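Local coordinates for protein hypothetical aldose 1-epimerase (Klebsiella pneumoniae subsp. pneumoniae MGH 78578, PDB 3TY1) that probably binds carbohydrate and may act as an aldose 1-epimerase, although its activity is not established, at residues A[208-213]-A[345-350]. Residues are numbered along the deposited sequence; the frame is centred on the assembly and turned at random.
Sequences IIYHSN and FDLTYT. With SO4 (sulfate ion), chain L.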
# COMPACT_ATOMS: atom_id res chain seq x y z
N ILE A 208 23.28 0.49 8.35
CA ILE A 208 22.35 1.07 9.35
C ILE A 208 22.81 2.45 9.80
O ILE A 208 23.98 2.65 10.02
CB ILE A 208 22.16 0.13 10.58
CG1 ILE A 208 21.20 0.69 11.65
CG2 ILE A 208 23.53 -0.26 11.20
CD1 ILE A 208 19.75 0.92 11.16
N ILE A 209 21.86 3.38 9.96
CA ILE A 209 22.10 4.66 10.57
C ILE A 209 21.04 4.78 11.67
O ILE A 209 19.83 4.58 11.38
CB ILE A 209 21.95 5.84 9.54
CG1 ILE A 209 22.97 5.72 8.40
CG2 ILE A 209 22.05 7.18 10.25
CD1 ILE A 209 22.87 6.79 7.33
N TYR A 210 21.46 5.05 12.91
CA TYR A 210 20.57 5.34 14.03
C TYR A 210 20.29 6.85 13.99
O TYR A 210 21.02 7.67 14.58
CB TYR A 210 21.21 4.87 15.34
CG TYR A 210 21.06 3.37 15.49
CD1 TYR A 210 21.91 2.49 14.86
CD2 TYR A 210 19.99 2.84 16.22
CE1 TYR A 210 21.71 1.11 14.97
CE2 TYR A 210 19.83 1.53 16.36
CZ TYR A 210 20.68 0.65 15.73
OH TYR A 210 20.44 -0.69 15.86
N HIS A 211 19.25 7.21 13.27
CA HIS A 211 18.96 8.58 12.89
C HIS A 211 18.23 9.24 14.06
O HIS A 211 17.01 9.10 14.21
CB HIS A 211 18.12 8.52 11.59
CG HIS A 211 18.08 9.78 10.80
ND1 HIS A 211 17.67 10.98 11.34
CD2 HIS A 211 18.27 10.00 9.48
CE1 HIS A 211 17.62 11.89 10.38
NE2 HIS A 211 17.99 11.33 9.24
N SER A 212 18.99 9.94 14.89
CA SER A 212 18.49 10.44 16.19
C SER A 212 18.29 11.94 16.12
O SER A 212 19.25 12.68 15.83
CB SER A 212 19.44 9.99 17.29
OG SER A 212 19.75 8.57 17.17
N ASN A 213 17.08 12.42 16.43
CA ASN A 213 16.64 13.76 16.06
C ASN A 213 16.18 14.59 17.24
O ASN A 213 15.33 14.15 18.01
CB ASN A 213 15.51 13.60 15.00
CG ASN A 213 15.88 12.57 13.93
OD1 ASN A 213 16.93 12.68 13.34
ND2 ASN A 213 15.05 11.56 13.73
N PHE A 345 24.19 -3.76 18.17
CA PHE A 345 24.16 -2.30 18.20
C PHE A 345 23.73 -1.88 19.62
O PHE A 345 22.57 -2.04 20.00
CB PHE A 345 23.23 -1.77 17.09
CG PHE A 345 23.63 -2.28 15.72
CD1 PHE A 345 24.68 -1.70 15.03
CD2 PHE A 345 23.00 -3.40 15.17
CE1 PHE A 345 25.10 -2.22 13.80
CE2 PHE A 345 23.41 -3.91 13.92
CZ PHE A 345 24.46 -3.32 13.25
N ASP A 346 24.69 -1.37 20.38
CA ASP A 346 24.52 -0.96 21.78
C ASP A 346 24.69 0.56 21.85
O ASP A 346 25.76 1.09 21.49
CB ASP A 346 25.58 -1.65 22.64
CG ASP A 346 25.54 -3.14 22.52
OD1 ASP A 346 24.44 -3.74 22.71
OD2 ASP A 346 26.61 -3.73 22.19
N LEU A 347 23.61 1.26 22.23
CA LEU A 347 23.61 2.71 22.34
C LEU A 347 22.96 3.13 23.65
O LEU A 347 22.00 2.50 24.09
CB LEU A 347 22.88 3.39 21.17
CG LEU A 347 23.40 3.18 19.74
CD1 LEU A 347 22.78 1.92 19.15
CD2 LEU A 347 23.05 4.42 18.89
N THR A 348 23.49 4.18 24.26
CA THR A 348 22.85 4.77 25.45
C THR A 348 22.54 6.23 25.17
O THR A 348 23.42 6.99 24.77
CB THR A 348 23.76 4.64 26.70
OG1 THR A 348 24.08 3.26 26.87
CG2 THR A 348 23.04 5.13 27.91
N TYR A 349 21.29 6.59 25.37
CA TYR A 349 20.75 7.94 25.20
C TYR A 349 20.45 8.52 26.57
O TYR A 349 19.78 7.88 27.41
CB TYR A 349 19.45 7.88 24.41
CG TYR A 349 19.59 7.49 22.97
CD1 TYR A 349 19.85 6.16 22.58
CD2 TYR A 349 19.47 8.45 21.97
CE1 TYR A 349 19.98 5.82 21.22
CE2 TYR A 349 19.60 8.12 20.61
CZ TYR A 349 19.86 6.80 20.25
OH TYR A 349 19.98 6.49 18.91
N THR A 350 20.99 9.71 26.84
CA THR A 350 20.81 10.32 28.13
C THR A 350 20.22 11.71 27.95
O THR A 350 20.76 12.55 27.20
CB THR A 350 22.13 10.43 28.92
OG1 THR A 350 22.79 9.15 28.95
CG2 THR A 350 21.88 10.94 30.35
S SO4 L . 17.52 13.05 5.98
O1 SO4 L . 16.35 13.71 6.59
O2 SO4 L . 18.74 13.84 6.25
O3 SO4 L . 17.69 11.70 6.53
O4 SO4 L . 17.29 12.95 4.54
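The buried interface between two face-to-face beta sheets of the supersandwich is bridged here by side chains alone, the strand segments 208-213 and 345-350 running 15° from parallel with axes 10.6 Å apart. I208, Y210, S212, F345, L347 and Y349 all direct their CB atoms into this layer. The ring of Y210 fills its middle: L347 lays CD1 over the centre of one face in a CH-pi contact, 4.0 Å from the ring centroid, while its other methyl, CD2, packs against Y210 CB at 4.0 Å. Farther out, Y210 OH comes within 3.2 Å of F345 CB, and the two rings sit obliquely with their planes at 40°. The buried phenol is held by hydrogen bonds to D194 and Y119. In I208, CG1 anti to the backbone N (chi1 180°) leaves CG2 in the crowded position between N and the carbonyl carbon, from where it meets F345 CE1 tip to tip at 3.6 Å.

Packing of a large antiparallel sheet against a second, mixed sheet is the core of the galactose mutarotase-like fold; strand 342-352 belongs to the former, strand 204-214 to the smaller, mixed one. Toward the C-terminal ends of the segments the contact turns polar: S212 OG and Y349 OH share a hydrogen bond of 2.7 Å, the serine oxygen lying near the plane of the tyrosine ring at its edge. F190 lies almost parallel to that ring.

H211 turns away from the interface. Its ND1 donates to a lone pair of N213 OD1 (2.7 Å) within the imidazole plane, which should fix the ring's rotation, and NE2 donates to O3 of a sulfate, probably from the crystallisation liquor, at 2.8 Å; H136 is hydrogen-bonded to the same ion. With both nitrogens donating, the ring is probably protonated, which the sulfate would favour.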